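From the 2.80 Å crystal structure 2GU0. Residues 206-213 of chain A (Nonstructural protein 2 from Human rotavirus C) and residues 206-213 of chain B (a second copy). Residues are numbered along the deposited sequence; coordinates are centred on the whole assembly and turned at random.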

ATOM      1  N   ILE A 206      45.915   4.795   8.923  1.00 33.38           N
ATOM      2  CA  ILE A 206      44.956   4.188   9.838  1.00 34.66           C
ATOM      3  C   ILE A 206      45.068   4.688  11.272  1.00 35.73           C
ATOM      4  O   ILE A 206      44.141   4.519  12.065  1.00 33.91           O
ATOM      5  CB  ILE A 206      45.027   2.634   9.843  1.00 33.64           C
ATOM      6  CG1 ILE A 206      46.436   2.165  10.193  1.00 33.18           C
ATOM      7  CG2 ILE A 206      44.576   2.083   8.493  1.00 33.91           C
ATOM      8  CD1 ILE A 206      46.554   0.661  10.278  1.00 31.23           C
ATOM      9  N   ARG A 207      46.192   5.305  11.619  1.00 37.69           N
ATOM     10  CA  ARG A 207      46.320   5.811  12.977  1.00 38.98           C
ATOM     11  C   ARG A 207      45.365   6.970  13.147  1.00 39.36           C
ATOM     12  O   ARG A 207      44.693   7.083  14.169  1.00 40.12           O
ATOM     13  CB  ARG A 207      47.734   6.281  13.271  1.00 39.94           C
ATOM     14  CG  ARG A 207      48.645   5.218  13.832  1.00 42.58           C
ATOM     15  CD  ARG A 207      49.600   5.825  14.853  1.00 45.98           C
ATOM     16  NE  ARG A 207      49.139   5.609  16.222  1.00 49.72           N
ATOM     17  CZ  ARG A 207      49.497   6.348  17.266  1.00 50.41           C
ATOM     18  NH1 ARG A 207      50.326   7.374  17.112  1.00 50.51           N
ATOM     19  NH2 ARG A 207      49.028   6.050  18.472  1.00 51.96           N
ATOM     20  N   TYR A 208      45.291   7.820  12.131  1.00 38.55           N
ATOM     21  CA  TYR A 208      44.408   8.974  12.180  1.00 39.85           C
ATOM     22  C   TYR A 208      42.939   8.650  11.837  1.00 40.10           C
ATOM     23  O   TYR A 208      42.022   9.207  12.445  1.00 40.77           O
ATOM     24  CB  TYR A 208      44.947  10.072  11.254  1.00 39.43           C
ATOM     25  CG  TYR A 208      44.092  11.310  11.222  1.00 40.29           C
ATOM     26  CD1 TYR A 208      44.102  12.220  12.277  1.00 40.96           C
ATOM     27  CD2 TYR A 208      43.234  11.550  10.155  1.00 40.89           C
ATOM     28  CE1 TYR A 208      43.272  13.342  12.268  1.00 42.59           C
ATOM     29  CE2 TYR A 208      42.405  12.662  10.135  1.00 42.32           C
ATOM     30  CZ  TYR A 208      42.422  13.554  11.192  1.00 43.24           C
ATOM     31  OH  TYR A 208      41.579  14.643  11.167  1.00 45.20           O
ATOM     32  N   ASN A 209      42.715   7.738  10.892  1.00 40.13           N
ATOM     33  CA  ASN A 209      41.350   7.367  10.480  1.00 39.78           C
ATOM     34  C   ASN A 209      40.661   6.259  11.283  1.00 39.58           C
ATOM     35  O   ASN A 209      39.442   6.111  11.211  1.00 40.09           O
ATOM     36  CB  ASN A 209      41.344   6.984   9.004  1.00 36.53           C
ATOM     37  CG  ASN A 209      41.475   8.178   8.106  1.00 36.68           C
ATOM     38  OD1 ASN A 209      40.494   8.889   7.863  1.00 36.13           O
ATOM     39  ND2 ASN A 209      42.695   8.434   7.622  1.00 33.29           N
ATOM     40  N   PHE A 210      41.438   5.472  12.021  1.00 38.23           N
ATOM     41  CA  PHE A 210      40.906   4.385  12.835  1.00 36.69           C
ATOM     42  C   PHE A 210      41.715   4.353  14.122  1.00 37.85           C
ATOM     43  O   PHE A 210      42.295   3.325  14.464  1.00 36.43           O
ATOM     44  CB  PHE A 210      41.073   3.037  12.126  1.00 34.41           C
ATOM     45  CG  PHE A 210      40.408   2.959  10.782  1.00 32.83           C
ATOM     46  CD1 PHE A 210      40.960   3.604   9.677  1.00 30.38           C
ATOM     47  CD2 PHE A 210      39.221   2.252  10.621  1.00 31.96           C
ATOM     48  CE1 PHE A 210      40.341   3.549   8.435  1.00 27.90           C
ATOM     49  CE2 PHE A 210      38.593   2.192   9.379  1.00 32.13           C
ATOM     50  CZ  PHE A 210      39.157   2.844   8.283  1.00 29.35           C
ATOM     51  N   ASN A 211      41.753   5.474  14.837  1.00 39.15           N
ATOM     52  CA  ASN A 211      42.543   5.544  16.057  1.00 39.60           C
ATOM     53  C   ASN A 211      42.073   4.605  17.156  1.00 39.41           C
ATOM     54  O   ASN A 211      42.870   4.183  17.986  1.00 39.53           O
ATOM     55  CB  ASN A 211      42.619   6.992  16.581  1.00 41.30           C
ATOM     56  CG  ASN A 211      41.437   7.376  17.454  1.00 42.23           C
ATOM     57  OD1 ASN A 211      40.331   7.609  16.965  1.00 42.83           O
ATOM     58  ND2 ASN A 211      41.673   7.448  18.762  1.00 42.03           N
ATOM     59  N   LYS A 212      40.789   4.266  17.161  1.00 40.07           N
ATOM     60  CA  LYS A 212      40.245   3.359  18.176  1.00 40.11           C
ATOM     61  C   LYS A 212      40.596   1.892  17.900  1.00 39.40           C
ATOM     62  O   LYS A 212      40.376   1.017  18.746  1.00 41.71           O
ATOM     63  CB  LYS A 212      38.719   3.492  18.246  1.00 40.38           C
ATOM     64  CG  LYS A 212      38.206   4.743  18.929  1.00 41.78           C
ATOM     65  CD  LYS A 212      36.685   4.736  18.938  1.00 44.29           C
ATOM     66  CE  LYS A 212      36.104   5.847  19.815  1.00 46.49           C
ATOM     67  NZ  LYS A 212      34.598   5.910  19.757  1.00 46.46           N
ATOM     68  N   PHE A 213      41.154   1.627  16.725  1.00 36.98           N
ATOM     69  CA  PHE A 213      41.483   0.263  16.330  1.00 33.69           C
ATOM     70  C   PHE A 213      42.949  -0.115  16.279  1.00 32.24           C
ATOM     71  O   PHE A 213      43.835   0.728  16.297  1.00 33.39           O
ATOM     72  CB  PHE A 213      40.884  -0.032  14.961  1.00 30.98           C
ATOM     73  CG  PHE A 213      39.434   0.285  14.852  1.00 26.62           C
ATOM     74  CD1 PHE A 213      39.003   1.597  14.814  1.00 23.15           C
ATOM     75  CD2 PHE A 213      38.499  -0.729  14.746  1.00 25.61           C
ATOM     76  CE1 PHE A 213      37.673   1.894  14.667  1.00 21.33           C
ATOM     77  CE2 PHE A 213      37.158  -0.434  14.599  1.00 25.07           C
ATOM     78  CZ  PHE A 213      36.748   0.886  14.558  1.00 22.22           C
TER
ATOM     79  N   ILE B 206      37.551  13.285  24.758  1.00 42.89           N
ATOM     80  CA  ILE B 206      37.326  13.979  23.499  1.00 43.94           C
ATOM     81  C   ILE B 206      38.398  13.639  22.454  1.00 45.22           C
ATOM     82  O   ILE B 206      38.098  13.400  21.287  1.00 44.57           O
ATOM     83  CB  ILE B 206      37.310  15.516  23.756  1.00 44.42           C
ATOM     84  CG1 ILE B 206      36.000  15.902  24.423  1.00 46.37           C
ATOM     85  CG2 ILE B 206      37.451  16.303  22.471  1.00 46.21           C
ATOM     86  CD1 ILE B 206      34.788  15.544  23.600  1.00 47.03           C
ATOM     87  N   ARG B 207      39.652  13.603  22.882  1.00 47.51           N
ATOM     88  CA  ARG B 207      40.753  13.325  21.967  1.00 49.09           C
ATOM     89  C   ARG B 207      40.797  11.895  21.467  1.00 49.19           C
ATOM     90  O   ARG B 207      41.386  11.610  20.421  1.00 49.71           O
ATOM     91  CB  ARG B 207      42.081  13.671  22.635  1.00 50.51           C
ATOM     92  CG  ARG B 207      43.219  13.815  21.665  1.00 52.24           C
ATOM     93  CD  ARG B 207      44.172  14.883  22.137  1.00 54.49           C
ATOM     94  NE  ARG B 207      45.189  15.157  21.130  1.00 57.09           N
ATOM     95  CZ  ARG B 207      46.138  14.300  20.778  1.00 57.18           C
ATOM     96  NH1 ARG B 207      46.201  13.107  21.358  1.00 58.34           N
ATOM     97  NH2 ARG B 207      47.021  14.637  19.846  1.00 57.45           N
ATOM     98  N   TYR B 208      40.179  10.993  22.217  1.00 48.95           N
ATOM     99  CA  TYR B 208      40.160   9.595  21.832  1.00 48.20           C
ATOM    100  C   TYR B 208      38.953   9.287  20.946  1.00 48.63           C
ATOM    101  O   TYR B 208      39.098   8.788  19.824  1.00 50.67           O
ATOM    102  CB  TYR B 208      40.120   8.709  23.073  1.00 46.11           C
ATOM    103  CG  TYR B 208      40.218   7.245  22.746  1.00 45.67           C
ATOM    104  CD1 TYR B 208      41.409   6.696  22.271  1.00 45.52           C
ATOM    105  CD2 TYR B 208      39.105   6.415  22.855  1.00 45.08           C
ATOM    106  CE1 TYR B 208      41.491   5.349  21.905  1.00 44.70           C
ATOM    107  CE2 TYR B 208      39.171   5.071  22.492  1.00 45.24           C
ATOM    108  CZ  TYR B 208      40.367   4.545  22.015  1.00 45.84           C
ATOM    109  OH  TYR B 208      40.426   3.232  21.612  1.00 45.39           O
ATOM    110  N   ASN B 209      37.768   9.615  21.449  1.00 47.10           N
ATOM    111  CA  ASN B 209      36.510   9.359  20.749  1.00 46.02           C
ATOM    112  C   ASN B 209      36.128  10.306  19.622  1.00 44.88           C
ATOM    113  O   ASN B 209      35.152  10.052  18.906  1.00 45.81           O
ATOM    114  CB  ASN B 209      35.373   9.328  21.765  1.00 47.55           C
ATOM    115  CG  ASN B 209      35.534   8.214  22.768  1.00 48.52           C
ATOM    116  OD1 ASN B 209      35.190   7.069  22.489  1.00 49.87           O
ATOM    117  ND2 ASN B 209      36.084   8.537  23.937  1.00 47.02           N
ATOM    118  N   PHE B 210      36.865  11.402  19.470  1.00 42.08           N
ATOM    119  CA  PHE B 210      36.573  12.367  18.411  1.00 40.07           C
ATOM    120  C   PHE B 210      37.876  12.938  17.874  1.00 40.31           C
ATOM    121  O   PHE B 210      37.935  14.097  17.497  1.00 41.33           O
ATOM    122  CB  PHE B 210      35.700  13.518  18.938  1.00 37.71           C
ATOM    123  CG  PHE B 210      34.335  13.094  19.435  1.00 35.25           C
ATOM    124  CD1 PHE B 210      34.168  12.572  20.720  1.00 34.99           C
ATOM    125  CD2 PHE B 210      33.213  13.237  18.628  1.00 34.45           C
ATOM    126  CE1 PHE B 210      32.904  12.201  21.195  1.00 34.06           C
ATOM    127  CE2 PHE B 210      31.936  12.868  19.089  1.00 34.85           C
ATOM    128  CZ  PHE B 210      31.786  12.350  20.377  1.00 35.03           C
ATOM    129  N   ASN B 211      38.911  12.106  17.820  1.00 40.49           N
ATOM    130  CA  ASN B 211      40.230  12.537  17.378  1.00 39.26           C
ATOM    131  C   ASN B 211      40.316  13.294  16.072  1.00 39.49           C
ATOM    132  O   ASN B 211      41.330  13.930  15.814  1.00 40.32           O
ATOM    133  CB  ASN B 211      41.186  11.347  17.298  1.00 39.60           C
ATOM    134  CG  ASN B 211      40.899  10.457  16.112  1.00 40.57           C
ATOM    135  OD1 ASN B 211      39.809   9.903  16.001  1.00 43.62           O
ATOM    136  ND2 ASN B 211      41.873  10.317  15.216  1.00 37.74           N
ATOM    137  N   LYS B 212      39.291  13.239  15.229  1.00 39.98           N
ATOM    138  CA  LYS B 212      39.389  13.958  13.961  1.00 39.71           C
ATOM    139  C   LYS B 212      38.789  15.333  14.054  1.00 38.63           C
ATOM    140  O   LYS B 212      38.796  16.094  13.083  1.00 40.08           O
ATOM    141  CB  LYS B 212      38.728  13.173  12.827  1.00 40.53           C
ATOM    142  CG  LYS B 212      39.411  11.851  12.575  1.00 42.48           C
ATOM    143  CD  LYS B 212      39.324  11.402  11.129  1.00 42.62           C
ATOM    144  CE  LYS B 212      37.924  11.028  10.723  1.00 43.60           C
ATOM    145  NZ  LYS B 212      37.929  10.530   9.315  1.00 46.34           N
ATOM    146  N   PHE B 213      38.287  15.648  15.241  1.00 37.67           N
ATOM    147  CA  PHE B 213      37.670  16.941  15.511  1.00 36.00           C
ATOM    148  C   PHE B 213      38.499  17.786  16.467  1.00 34.99           C
ATOM    149  O   PHE B 213      39.319  17.280  17.238  1.00 34.72           O
ATOM    150  CB  PHE B 213      36.285  16.760  16.127  1.00 36.12           C
ATOM    151  CG  PHE B 213      35.404  15.831  15.370  1.00 36.37           C
ATOM    152  CD1 PHE B 213      35.638  14.470  15.385  1.00 36.17           C
ATOM    153  CD2 PHE B 213      34.346  16.319  14.623  1.00 37.14           C
ATOM    154  CE1 PHE B 213      34.834  13.609  14.669  1.00 36.37           C
ATOM    155  CE2 PHE B 213      33.531  15.455  13.897  1.00 37.28           C
ATOM    156  CZ  PHE B 213      33.779  14.099  13.923  1.00 36.25           C
TER

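Two copies of the same segment pair about an approximate twofold, each a helix end running into a type I turn (Phe210(A) to Phe213(A), and Phe210(B) to Phe213(B)), and together they bury 499 Å². Lys212(A), Lys212(B) and Asn211(A) cover the most surface. Each lysine lies along the tyrosine of the other copy: CD of Lys212(B) comes within 3.5 Å of CE2 of Tyr208(A), and its CG sits over one face of that ring, 4.1 Å from the centroid, a CH-pi contact. Lys212(A) is more extended (mttt, against mtmt in B); its CG lies 3.7 Å from CE2 of Tyr208(B), approaching obliquely. Tyr208(A) and Tyr208(B) are buried and offer broad rings to the lysine methylenes. A long aliphatic chain suits this place, packing against an aromatic ring while carrying its amine onward to weak hydrogen bonds, NZ of Lys212(A) to OD1 of Asn209(B) at 3.0 Å and NZ of Lys212(B) to OD1 of Asn209(A) at 3.4 Å. Between these arms, the CA-to-CB bonds of Asn211(A) and Asn211(B) point toward the partner, and both chi1 angles are p. ND2 of Asn211(B) donates to O of Tyr208(A) at 3.0 Å, and ND2 of Asn211(A) to O of Tyr208(B) at 3.1 Å; a short amide thus reaches the helix-end backbone. The pairing brings OD1 of Asn211(A) and OD1 of Asn211(B) to 2.5 Å, two acceptors crowded together without a hydrogen bond.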